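Local coordinates for maltose-binding protein MalE1 (PDB 6DTU) that binds maltotetraose between its two lobes and probably delivers malto-oligosaccharides to a membrane transporter, at residues I75-N80 and K100-P105; F148-A153 and M225-P230; I158-F163 and A246-L251; A287-M292 and P303-V308. All coordinates share one frame; numbering follows the deposited sequence. Where two conformers were deposited one is given.

In the fold
The four contacts divide between the two lobes that enclose the glycan. Contacts 1 and 4, with centres about 17 Å apart, lie in the lobe built on the large mixed sheet and meet at strand 100-109, which carries one segment of contact 1 and against which M292 of contact 4 packs, at I104 and P105. Contacts 2 and 3, with centres about 11 Å apart, lie in the lobe of the four-stranded sheet and meet where I248 touches I227. About 32 Å separates the centre of contact 1 from that of either. Along the chain contact 1 closes first, contacts 2 and 3 interleave, and contact 4 comes last, so the chain returns to the first lobe, as expected of a periplasmic binding protein.

Contact 1 of 4, residues I75-N80 and K100-P105; sequences IEPIPN and KLYGIP
I78 carries the tight half of this contact. Its backbone N-H donates to L101 O over 2.8 Å with a nearly straight N-H...O angle of 166°, although the nitrogen sits above the carbonyl plane, 28° out of it. With CG1 anti to the carbonyl carbon and the chain extended beyond it, the side chain reaches across the second segment until CD1 rests 3.6 Å from G103 CA and also touches CG1 of I104. Y102 fills the other end: its CB lies 3.8 Å from I75 CD1, while I75 O lies at the edge of the ring, near its plane, 3.5 Å from CE1. The end-to-end directions of I75-I78 and K100-I104 are 88° apart. Here the loop following helix 66-71 passes over the beginning of strand 100-109, where that strand is interrupted at Y102, within the lobe of the solute-binding fold built on the large mixed sheet. Helix 66-71 also packs on this site, V66 and A70 against Y102 and L69 against I75. Toward solvent the fit loosens. P77 and the aliphatic part of exposed K100 run side by side in the same direction, P77 CG to K100 CD 3.9 Å, without a polar bond joining them. Beside them a water spans the backbones, donating to I78 O at 2.8 Å and accepting from L101 N at 3.0 Å.

Contact 2 of 4, residues F148-A153 and M225-P230; sequences FITSAA and MIINGP
F148-T150 and M225-I227 run side by side in parallel, their directions 21° apart, and I149 bonds to both neighbours of I226: its N-H donates to M225 O at 3.0 Å, nearly along the C=O axis, whereas I227 N reaches I149 O only through a weak bond of 3.4 Å. Beyond the last bridge a side chain takes over. T150 holds OG1 anti to its backbone N (chi1 -169°), which directs the hydroxyl to donate to I227 O at 3.0 Å, in the carbonyl plane and on a lone pair. The side chain of T150 is about 9 Å from a bound glucose, where the edge strand gives way to a loop. The F148 ring, with CG anti to the backbone N, reaches along the neighbouring strand: I227 CG1 lies in the ring plane at its edge, and I227 CD1 is 3.7 Å from CZ. Nearer the backbone, CD1 of this ring meets M225 CB at 4.0 Å. F148 and M225 share the sheet face covered by helix 127-140 through L130; I149 and I226 occupy the other, under M217, M214 and F218 of helix 211-219. Parallel edge pairing with helices on both faces is the layered alpha/beta build of a periplasmic-binding-protein lobe.

Contact 3 of 4, residues I158-F163 and A246-L251; sequences IAPFIF and APIPDL
The F161 ring meets I248 at its edge, CG2 lying near the ring plane 4.4 Å from CE1, and receives L251 obliquely, with CD2 only 3.4 Å from CD1. L195 and L199 of helix 187-201 and M127 of helix 127-140 also pack on this ring. The smaller ring of P160 turns toward the other segment: its CB and CG each stand 3.6 Å from I248 CD1, the isoleucine crossing it at about a right angle. L251 also sends CD1 toward the helix backbone, 3.7 Å from F161 O, so its two methyls straddle the junction between ring and main chain. An alanine here would probably loosen the packing along this side of F161, because both of those methyl contacts would be lost. The helix is kinked at this point: neither P160 N nor F161 N bonds to the turn before, and F161 N instead shortens its reach to I158 O at 2.9 Å. No hydrogen bond joins the segments, so apolar packing alone carries the contact. It seats helix 155-164 against the connection leaving strand 243-246 for strand 260-268 of the other lobe's sheet, a crossing between lobes such as periplasmic binding proteins possess.

Contact 4 of 4, residues A287-M292 and P303-V308; sequences AKKETM and PSRKDV
R305 holds D307 side-on: NE donates to OD1 at 2.7 Å and NH2 to OD2 at 2.9 Å, each oxygen using its syn lone pair and both lying close to the guanidinium plane. The third nitrogen crosses to the other segment, NH1 donating to A287 O at 2.9 Å through a bent bond of 140°. Over one face of the guanidinium lies the backbone of K289, its N 3.4 Å above the plane and over the centre. The arginine chain, extended from CG to NE, places the group there, and D83 forms a salt bridge with NH1 from outside. Farther out, K289 lays CG 3.5 Å from D307 OD1, and a water links its NZ (3.1 Å) to D307 OD2 (2.6 Å). Beneath, V308 CG2 packs on M292 CB at 3.9 Å. K288 and R305 are the N-cap residues of helices 289-298 and 306-312, so the contact joins two helix starts. At R305, a leucine would probably weaken that junction, since the bond to A287 O, the paired grip on D307 and the salt bridge to D83 would all go. Flanked by two carboxylates, the buried guanidinium is likely to stay charged, and D307, with arginine and a water-linked lysine beside it, is likely to stay ionised.

Contact 1 of 4, residues I75-N80 and K100-P105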
loop_
_atom_site.group_PDB
_atom_site.type_symbol
_atom_site.label_atom_id
_atom_site.label_comp_id
_atom_site.label_asym_id
_atom_site.label_seq_id
_atom_site.Cartn_x
_atom_site.Cartn_y
_atom_site.Cartn_z
ATOM N N ILE A 75 18.137 -2.228 -8.684
ATOM C CA ILE A 75 17.294 -1.386 -9.532
ATOM C C ILE A 75 18.151 -0.246 -10.053
ATOM O O ILE A 75 19.088 0.206 -9.388
ATOM C CB ILE A 75 15.980 -0.886 -8.866
ATOM C CG1 ILE A 75 16.274 -0.230 -7.511
ATOM C CG2 ILE A 75 14.959 -2.018 -8.771
ATOM C CD1 ILE A 75 15.069 0.429 -6.875
ATOM N N GLU A 76 17.844 0.188 -11.286
ATOM C CA GLU A 76 18.680 1.075 -12.077
ATOM C C GLU A 76 18.277 2.532 -11.873
ATOM O O GLU A 76 17.086 2.858 -11.897
ATOM C CB GLU A 76 18.520 0.713 -13.547
ATOM C CG GLU A 76 19.361 1.504 -14.518
ATOM C CD GLU A 76 20.852 1.171 -14.453
ATOM O OE1 GLU A 76 21.224 0.195 -13.775
ATOM O OE2 GLU A 76 21.651 1.878 -15.126
ATOM N N PRO A 77 19.225 3.457 -11.696
ATOM C CA PRO A 77 18.846 4.871 -11.642
ATOM C C PRO A 77 18.203 5.303 -12.955
ATOM O O PRO A 77 18.581 4.837 -14.040
ATOM C CB PRO A 77 20.182 5.591 -11.428
ATOM C CG PRO A 77 21.102 4.541 -10.873
ATOM C CD PRO A 77 20.675 3.263 -11.548
ATOM N N ILE A 78 17.228 6.197 -12.855
ATOM C CA ILE A 78 16.507 6.704 -14.020
ATOM C C ILE A 78 17.039 8.094 -14.333
ATOM O O ILE A 78 16.850 9.020 -13.524
ATOM C CB ILE A 78 14.992 6.716 -13.789
ATOM C CG1 ILE A 78 14.495 5.281 -13.642
ATOM C CG2 ILE A 78 14.287 7.411 -14.955
ATOM C CD1 ILE A 78 13.005 5.185 -13.488
ATOM N N PRO A 79 17.707 8.296 -15.462
ATOM C CA PRO A 79 18.220 9.622 -15.793
ATOM C C PRO A 79 17.073 10.560 -16.107
ATOM O O PRO A 79 15.942 10.146 -16.379
ATOM C CB PRO A 79 19.094 9.378 -17.025
ATOM C CG PRO A 79 19.432 7.906 -16.949
ATOM C CD PRO A 79 18.221 7.257 -16.372
ATOM N N ASN A 80 17.383 11.849 -16.059
ATOM C CA ASN A 80 16.368 12.852 -16.306
ATOM C C ASN A 80 15.722 12.606 -17.672
ATOM O O ASN A 80 16.357 12.134 -18.617
ATOM C CB ASN A 80 17.024 14.233 -16.237
ATOM C CG ASN A 80 17.479 14.604 -14.826
ATOM O OD1 ASN A 80 17.269 13.865 -13.844
ATOM N ND2 ASN A 80 18.145 15.747 -14.725
ATOM N N LYS A 100 19.532 9.829 -6.273
ATOM C CA LYS A 100 19.141 9.384 -7.603
ATOM C C LYS A 100 17.695 8.911 -7.605
ATOM O O LYS A 100 17.182 8.434 -6.597
ATOM C CB LYS A 100 20.027 8.235 -8.073
ATOM C CG LYS A 100 21.520 8.595 -8.152
ATOM C CD LYS A 100 22.352 7.412 -8.602
ATOM C CE LYS A 100 23.827 7.753 -8.606
ATOM N NZ LYS A 100 24.641 6.710 -9.289
ATOM N N LEU A 101 17.051 9.038 -8.755
ATOM C CA LEU A 101 15.696 8.553 -8.940
ATOM C C LEU A 101 15.735 7.094 -9.375
ATOM O O LEU A 101 16.534 6.718 -10.237
ATOM C CB LEU A 101 15.027 9.376 -10.036
ATOM C CG LEU A 101 13.578 9.033 -10.355
ATOM C CD1 LEU A 101 12.709 9.375 -9.161
ATOM C CD2 LEU A 101 13.120 9.756 -11.611
ATOM N N TYR A 102 14.856 6.277 -8.783
ATOM C CA TYR A 102 14.836 4.841 -9.025
ATOM C C TYR A 102 13.488 4.323 -9.512
ATOM O O TYR A 102 13.310 3.111 -9.643
ATOM C CB TYR A 102 15.270 4.093 -7.761
ATOM C CG TYR A 102 16.748 4.142 -7.501
ATOM C CD1 TYR A 102 17.617 3.328 -8.207
ATOM C CD2 TYR A 102 17.274 5.012 -6.566
ATOM C CE1 TYR A 102 18.989 3.360 -7.967
ATOM C CE2 TYR A 102 18.635 5.057 -6.320
ATOM C CZ TYR A 102 19.489 4.238 -7.040
ATOM O OH TYR A 102 20.849 4.277 -6.787
ATOM N N GLY A 103 12.538 5.188 -9.802
ATOM C CA GLY A 103 11.298 4.690 -10.358
ATOM C C GLY A 103 10.461 5.797 -10.948
ATOM O O GLY A 103 10.641 6.974 -10.635
ATOM N N ILE A 104 9.519 5.390 -11.787
ATOM C CA ILE A 104 8.499 6.302 -12.299
ATOM C C ILE A 104 7.219 6.055 -11.521
ATOM O O ILE A 104 6.580 4.988 -11.682
ATOM C CB ILE A 104 8.313 6.156 -13.817
ATOM C CG1 ILE A 104 9.623 6.476 -14.558
ATOM C CG2 ILE A 104 7.239 7.128 -14.312
ATOM C CD1 ILE A 104 9.456 6.889 -16.005
ATOM N N PRO A 105 6.783 6.981 -10.668
ATOM C CA PRO A 105 5.565 6.785 -9.874
ATOM C C PRO A 105 4.321 7.020 -10.713
ATOM O O PRO A 105 4.264 7.921 -11.558
ATOM C CB PRO A 105 5.677 7.876 -8.805
ATOM C CG PRO A 105 6.441 8.976 -9.519
ATOM C CD PRO A 105 7.405 8.297 -10.429
HETATM O O HOH W 1 14.718 1.642 -11.341
HETATM O O HOH W 2 18.553 9.557 -11.324
#

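Contact 2 of 4, residues F148-A153 and M225-P230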
loop_
_atom_site.group_PDB
_atom_site.type_symbol
_atom_site.label_atom_id
_atom_site.label_comp_id
_atom_site.label_asym_id
_atom_site.label_seq_id
_atom_site.Cartn_x
_atom_site.Cartn_y
_atom_site.Cartn_z
ATOM N N PHE A 148 -17.635 -5.399 10.397
ATOM C CA PHE A 148 -16.354 -4.741 10.158
ATOM C C PHE A 148 -15.273 -5.792 9.955
ATOM O O PHE A 148 -15.222 -6.784 10.687
ATOM C CB PHE A 148 -15.979 -3.834 11.336
ATOM C CG PHE A 148 -14.638 -3.179 11.191
ATOM C CD1 PHE A 148 -14.463 -2.107 10.321
ATOM C CD2 PHE A 148 -13.537 -3.676 11.883
ATOM C CE1 PHE A 148 -13.208 -1.523 10.152
ATOM C CE2 PHE A 148 -12.280 -3.093 11.733
ATOM C CZ PHE A 148 -12.122 -2.012 10.861
ATOM N N ILE A 149 -14.419 -5.577 8.950
ATOM C CA ILE A 149 -13.260 -6.430 8.701
ATOM C C ILE A 149 -12.072 -5.581 8.266
ATOM O O ILE A 149 -12.196 -4.702 7.409
ATOM C CB ILE A 149 -13.502 -7.517 7.628
ATOM C CG1 ILE A 149 -14.898 -8.127 7.699
ATOM C CG2 ILE A 149 -12.454 -8.629 7.759
ATOM C CD1 ILE A 149 -15.121 -9.109 6.550
ATOM N N THR A 150 -10.900 -5.913 8.797
ATOM C CA THR A 150 -9.646 -5.558 8.147
ATOM C C THR A 150 -8.668 -6.694 8.406
ATOM O O THR A 150 -9.011 -7.693 9.049
ATOM C CB THR A 150 -9.133 -4.172 8.555
ATOM O OG1 THR A 150 -8.053 -3.812 7.683
ATOM C CG2 THR A 150 -8.620 -4.189 9.999
ATOM N N SER A 151 -7.450 -6.548 7.886
ATOM C CA SER A 151 -6.433 -7.577 8.086
ATOM C C SER A 151 -5.857 -7.390 9.488
ATOM O O SER A 151 -4.915 -6.624 9.702
ATOM C CB SER A 151 -5.387 -7.485 6.985
ATOM O OG SER A 151 -4.594 -8.661 6.991
ATOM N N ALA A 152 -6.422 -8.133 10.458
ATOM C CA ALA A 152 -6.245 -7.826 11.878
ATOM C C ALA A 152 -4.810 -7.989 12.365
ATOM O O ALA A 152 -4.399 -7.319 13.327
ATOM C CB ALA A 152 -7.176 -8.719 12.692
ATOM N N ALA A 153 -4.035 -8.867 11.739
ATOM C CA ALA A 153 -2.701 -9.204 12.223
ATOM C C ALA A 153 -1.604 -8.659 11.330
ATOM O O ALA A 153 -0.435 -9.025 11.495
ATOM C CB ALA A 153 -2.567 -10.721 12.357
ATOM N N MET A 225 -18.370 -2.699 6.440
ATOM C CA MET A 225 -17.295 -1.723 6.541
ATOM C C MET A 225 -15.960 -2.437 6.578
ATOM O O MET A 225 -15.801 -3.426 7.303
ATOM C CB MET A 225 -17.402 -0.941 7.851
ATOM C CG MET A 225 -18.649 -0.073 7.922
ATOM S SD MET A 225 -18.866 0.765 9.514
ATOM C CE MET A 225 -19.129 -0.601 10.647
ATOM N N ILE A 226 -14.983 -1.887 5.854
ATOM C CA ILE A 226 -13.616 -2.384 5.896
ATOM C C ILE A 226 -12.633 -1.223 5.941
ATOM O O ILE A 226 -12.979 -0.065 5.691
ATOM C CB ILE A 226 -13.278 -3.311 4.712
ATOM C CG1 ILE A 226 -13.356 -2.536 3.394
ATOM C CG2 ILE A 226 -14.194 -4.537 4.722
ATOM C CD1 ILE A 226 -12.956 -3.389 2.199
ATOM N N ILE A 227 -11.392 -1.543 6.286
ATOM C CA ILE A 227 -10.284 -0.608 6.128
ATOM C C ILE A 227 -9.352 -1.165 5.065
ATOM O O ILE A 227 -8.664 -2.167 5.287
ATOM C CB ILE A 227 -9.552 -0.322 7.443
ATOM C CG1 ILE A 227 -10.496 0.411 8.396
ATOM C CG2 ILE A 227 -8.352 0.572 7.157
ATOM C CD1 ILE A 227 -9.893 0.697 9.774
ATOM N N ASN A 228 -9.334 -0.513 3.903
ATOM C CA ASN A 228 -8.594 -1.001 2.748
ATOM C C ASN A 228 -8.298 0.186 1.839
ATOM O O ASN A 228 -8.774 1.297 2.067
ATOM C CB ASN A 228 -9.407 -2.062 2.000
ATOM C CG ASN A 228 -8.550 -2.966 1.134
ATOM O OD1 ASN A 228 -7.329 -2.837 1.073
ATOM N ND2 ASN A 228 -9.195 -3.907 0.467
ATOM N N GLY A 229 -7.514 -0.070 0.791
ATOM C CA GLY A 229 -7.012 0.982 -0.060
ATOM C C GLY A 229 -7.676 1.072 -1.415
ATOM O O GLY A 229 -8.508 0.249 -1.800
ATOM N N PRO A 230 -7.268 2.073 -2.195
ATOM C CA PRO A 230 -7.951 2.353 -3.463
ATOM C C PRO A 230 -7.723 1.294 -4.528
ATOM O O PRO A 230 -8.477 1.244 -5.505
ATOM C CB PRO A 230 -7.393 3.731 -3.864
ATOM C CG PRO A 230 -6.012 3.758 -3.221
ATOM C CD PRO A 230 -6.183 3.021 -1.905
#

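Contact 3 of 4, residues I158-F163 and A246-L251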
loop_
_atom_site.group_PDB
_atom_site.type_symbol
_atom_site.label_atom_id
_atom_site.label_comp_id
_atom_site.label_asym_id
_atom_site.label_seq_id
_atom_site.Cartn_x
_atom_site.Cartn_y
_atom_site.Cartn_z
ATOM N N ILE A 158 -2.956 -2.085 10.579
ATOM C CA ILE A 158 -3.134 -1.600 11.944
ATOM C C ILE A 158 -2.333 -0.325 12.186
ATOM O O ILE A 158 -2.586 0.390 13.168
ATOM C CB ILE A 158 -2.732 -2.724 12.913
ATOM C CG1 ILE A 158 -3.500 -4.013 12.590
ATOM C CG2 ILE A 158 -2.971 -2.345 14.386
ATOM C CD1 ILE A 158 -4.997 -3.836 12.553
ATOM N N ALA A 159 -1.388 -0.007 11.308
ATOM C CA ALA A 159 -0.635 1.236 11.433
ATOM C C ALA A 159 -1.478 2.485 11.674
ATOM O O ALA A 159 -1.024 3.342 12.449
ATOM C CB ALA A 159 0.292 1.428 10.221
ATOM N N PRO A 160 -2.653 2.687 11.055
ATOM C CA PRO A 160 -3.396 3.918 11.355
ATOM C C PRO A 160 -3.682 4.083 12.840
ATOM O O PRO A 160 -3.661 5.223 13.329
ATOM C CB PRO A 160 -4.689 3.782 10.534
ATOM C CG PRO A 160 -4.349 2.833 9.434
ATOM C CD PRO A 160 -3.356 1.874 10.041
ATOM N N PHE A 161 -3.895 2.982 13.574
ATOM C CA PHE A 161 -4.136 3.076 15.019
ATOM C C PHE A 161 -2.846 3.370 15.768
ATOM O O PHE A 161 -2.814 4.196 16.690
ATOM C CB PHE A 161 -4.693 1.761 15.570
ATOM C CG PHE A 161 -6.026 1.341 15.012
ATOM C CD1 PHE A 161 -6.875 2.230 14.367
ATOM C CD2 PHE A 161 -6.429 0.022 15.150
ATOM C CE1 PHE A 161 -8.089 1.804 13.874
ATOM C CE2 PHE A 161 -7.642 -0.407 14.659
ATOM C CZ PHE A 161 -8.477 0.474 14.014
ATOM N N ILE A 162 -1.784 2.655 15.404
ATOM C CA ILE A 162 -0.479 2.823 16.033
ATOM C C ILE A 162 0.011 4.260 15.874
ATOM O O ILE A 162 0.449 4.898 16.840
ATOM C CB ILE A 162 0.498 1.797 15.421
ATOM C CG1 ILE A 162 0.097 0.384 15.859
ATOM C CG2 ILE A 162 1.972 2.149 15.727
ATOM C CD1 ILE A 162 0.791 -0.704 15.101
ATOM N N PHE A 163 -0.025 4.780 14.640
ATOM C CA PHE A 163 0.464 6.129 14.403
ATOM C C PHE A 163 -0.484 7.183 14.947
ATOM O O PHE A 163 -0.032 8.236 15.413
ATOM C CB PHE A 163 0.699 6.352 12.911
ATOM C CG PHE A 163 1.719 5.411 12.297
ATOM C CD1 PHE A 163 2.729 4.841 13.055
ATOM C CD2 PHE A 163 1.658 5.110 10.950
ATOM C CE1 PHE A 163 3.646 3.982 12.477
ATOM C CE2 PHE A 163 2.565 4.281 10.366
ATOM C CZ PHE A 163 3.571 3.702 11.130
ATOM N N ALA A 246 -14.404 6.981 3.061
ATOM C CA ALA A 246 -14.323 8.008 4.088
ATOM C C ALA A 246 -13.046 7.799 4.884
ATOM O O ALA A 246 -12.496 6.693 4.902
ATOM C CB ALA A 246 -15.535 7.910 5.026
ATOM N N PRO A 247 -12.539 8.834 5.543
ATOM C CA PRO A 247 -11.415 8.610 6.457
ATOM C C PRO A 247 -11.776 7.589 7.528
ATOM O O PRO A 247 -12.943 7.434 7.904
ATOM C CB PRO A 247 -11.163 9.993 7.061
ATOM C CG PRO A 247 -11.711 10.943 6.053
ATOM C CD PRO A 247 -12.888 10.265 5.435
ATOM N N ILE A 248 -10.757 6.882 8.006
ATOM C CA ILE A 248 -10.973 5.964 9.123
ATOM C C ILE A 248 -11.533 6.766 10.284
ATOM O O ILE A 248 -11.094 7.914 10.509
ATOM C CB ILE A 248 -9.664 5.267 9.513
ATOM C CG1 ILE A 248 -9.112 4.473 8.323
ATOM C CG2 ILE A 248 -9.850 4.378 10.758
ATOM C CD1 ILE A 248 -7.664 4.015 8.515
ATOM N N PRO A 249 -12.541 6.271 10.997
ATOM C CA PRO A 249 -13.116 7.055 12.092
ATOM C C PRO A 249 -12.049 7.402 13.121
ATOM O O PRO A 249 -11.097 6.646 13.328
ATOM C CB PRO A 249 -14.178 6.114 12.668
ATOM C CG PRO A 249 -14.570 5.232 11.483
ATOM C CD PRO A 249 -13.294 5.031 10.731
ATOM N N ASP A 250 -12.186 8.589 13.725
ATOM C CA ASP A 250 -11.236 9.026 14.738
ATOM C C ASP A 250 -11.154 7.987 15.846
ATOM O O ASP A 250 -12.170 7.422 16.262
ATOM C CB ASP A 250 -11.669 10.361 15.354
ATOM C CG ASP A 250 -11.527 11.544 14.402
ATOM O OD1 ASP A 250 -10.681 11.523 13.476
ATOM O OD2 ASP A 250 -12.294 12.514 14.587
ATOM N N LEU A 251 -9.932 7.733 16.328
ATOM C CA LEU A 251 -9.741 6.700 17.342
ATOM C C LEU A 251 -10.425 7.085 18.642
ATOM O O LEU A 251 -10.957 6.230 19.367
ATOM C CB LEU A 251 -8.253 6.466 17.564
ATOM C CG LEU A 251 -7.457 6.358 16.270
ATOM C CD1 LEU A 251 -5.999 6.107 16.618
ATOM C CD2 LEU A 251 -8.042 5.248 15.397
#

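Contact 4 of 4, residues A287-M292 and P303-V308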
loop_
_atom_site.group_PDB
_atom_site.type_symbol
_atom_site.label_atom_id
_atom_site.label_comp_id
_atom_site.label_asym_id
_atom_site.label_seq_id
_atom_site.Cartn_x
_atom_site.Cartn_y
_atom_site.Cartn_z
ATOM N N ALA A 287 5.116 7.182 -19.052
ATOM C CA ALA A 287 5.039 8.427 -18.310
ATOM C C ALA A 287 4.125 9.466 -18.938
ATOM O O ALA A 287 3.915 10.520 -18.321
ATOM C CB ALA A 287 6.432 9.041 -18.135
ATOM N N LYS A 288 3.600 9.230 -20.132
ATOM C CA LYS A 288 2.846 10.279 -20.804
ATOM C C LYS A 288 1.478 10.483 -20.153
ATOM O O LYS A 288 0.952 9.610 -19.462
ATOM C CB LYS A 288 2.662 9.970 -22.289
ATOM C CG LYS A 288 3.918 10.052 -23.141
ATOM C CD LYS A 288 3.723 9.384 -24.492
ATOM C CE LYS A 288 2.463 9.826 -25.209
ATOM N NZ LYS A 288 2.759 10.640 -26.429
ATOM N N LYS A 289 0.914 11.676 -20.373
ATOM C CA LYS A 289 -0.360 12.035 -19.754
ATOM C C LYS A 289 -1.446 11.013 -20.051
ATOM O O LYS A 289 -2.074 10.475 -19.129
ATOM C CB LYS A 289 -0.791 13.444 -20.170
ATOM C CG LYS A 289 -2.137 13.821 -19.570
ATOM C CD LYS A 289 -2.552 15.270 -19.876
ATOM C CE LYS A 289 -2.664 15.532 -21.348
ATOM N NZ LYS A 289 -2.825 16.995 -21.631
ATOM N N GLU A 290 -1.693 10.744 -21.332
ATOM C CA GLU A 290 -2.755 9.804 -21.675
ATOM C C GLU A 290 -2.506 8.439 -21.052
ATOM O O GLU A 290 -3.430 7.805 -20.535
ATOM C CB GLU A 290 -2.870 9.669 -23.184
ATOM C CG GLU A 290 -3.731 10.727 -23.812
ATOM C CD GLU A 290 -4.195 10.293 -25.175
ATOM O OE1 GLU A 290 -4.933 9.285 -25.248
ATOM O OE2 GLU A 290 -3.777 10.924 -26.167
ATOM N N THR A 291 -1.260 7.968 -21.095
ATOM C CA THR A 291 -0.997 6.631 -20.584
ATOM C C THR A 291 -1.203 6.567 -19.090
ATOM O O THR A 291 -1.760 5.590 -18.584
ATOM C CB THR A 291 0.416 6.194 -20.913
ATOM O OG1 THR A 291 0.672 6.514 -22.275
ATOM C CG2 THR A 291 0.513 4.700 -20.709
ATOM N N MET A 292 -0.784 7.620 -18.370
ATOM C CA MET A 292 -0.968 7.650 -16.923
ATOM C C MET A 292 -2.445 7.716 -16.562
ATOM O O MET A 292 -2.874 7.121 -15.564
ATOM C CB MET A 292 -0.173 8.821 -16.340
ATOM C CG MET A 292 1.300 8.518 -16.221
ATOM S SD MET A 292 1.558 7.437 -14.809
ATOM C CE MET A 292 3.315 7.032 -14.927
ATOM N N PRO A 303 -3.475 9.741 -8.726
ATOM C CA PRO A 303 -2.392 9.881 -9.722
ATOM C C PRO A 303 -1.248 10.792 -9.304
ATOM O O PRO A 303 -1.459 11.857 -8.729
ATOM C CB PRO A 303 -3.118 10.398 -10.969
ATOM C CG PRO A 303 -4.507 9.770 -10.838
ATOM C CD PRO A 303 -4.808 9.830 -9.349
ATOM N N SER A 304 -0.020 10.345 -9.596
ATOM C CA SER A 304 1.191 11.106 -9.293
ATOM C C SER A 304 1.584 12.095 -10.372
ATOM O O SER A 304 2.379 13.001 -10.095
ATOM C CB SER A 304 2.365 10.177 -8.978
ATOM O OG SER A 304 2.132 9.471 -7.774
ATOM N N ARG A 305 1.055 11.961 -11.582
ATOM C CA ARG A 305 1.343 12.930 -12.620
ATOM C C ARG A 305 0.320 14.042 -12.414
ATOM O O ARG A 305 -0.881 13.775 -12.332
ATOM C CB ARG A 305 1.153 12.273 -13.990
ATOM C CG ARG A 305 1.498 13.221 -15.125
ATOM C CD ARG A 305 1.574 12.620 -16.507
ATOM N NE ARG A 305 1.472 13.762 -17.387
ATOM C CZ ARG A 305 2.351 14.121 -18.312
ATOM N NH1 ARG A 305 3.444 13.399 -18.556
ATOM N NH2 ARG A 305 2.117 15.224 -18.990
ATOM N N LYS A 306 0.810 15.283 -12.287
ATOM C CA LYS A 306 -0.035 16.382 -11.811
ATOM C C LYS A 306 -1.239 16.619 -12.724
ATOM O O LYS A 306 -2.373 16.775 -12.250
ATOM C CB LYS A 306 0.812 17.652 -11.681
ATOM C CG LYS A 306 0.067 18.928 -11.285
ATOM C CD LYS A 306 1.008 20.154 -11.286
ATOM C CE LYS A 306 1.298 20.597 -12.716
ATOM N NZ LYS A 306 2.489 21.455 -12.785
ATOM N N ASP A 307 -1.018 16.615 -14.035
ATOM C CA ASP A 307 -2.114 16.886 -14.951
ATOM C C ASP A 307 -3.133 15.753 -15.042
ATOM O O ASP A 307 -4.216 15.955 -15.608
ATOM C CB ASP A 307 -1.632 17.393 -16.320
ATOM C CG ASP A 307 -0.693 16.447 -17.041
ATOM O OD1 ASP A 307 -0.650 15.248 -16.692
ATOM O OD2 ASP A 307 -0.019 16.915 -18.000
ATOM N N VAL A 308 -2.777 14.553 -14.596
ATOM C CA VAL A 308 -3.728 13.461 -14.494
ATOM C C VAL A 308 -4.528 13.567 -13.199
ATOM O O VAL A 308 -5.752 13.369 -13.196
ATOM C CB VAL A 308 -2.992 12.117 -14.648
ATOM C CG1 VAL A 308 -3.968 10.968 -14.405
ATOM C CG2 VAL A 308 -2.359 12.055 -16.053
HETATM O O HOH W 3 -1.162 18.658 -19.553
#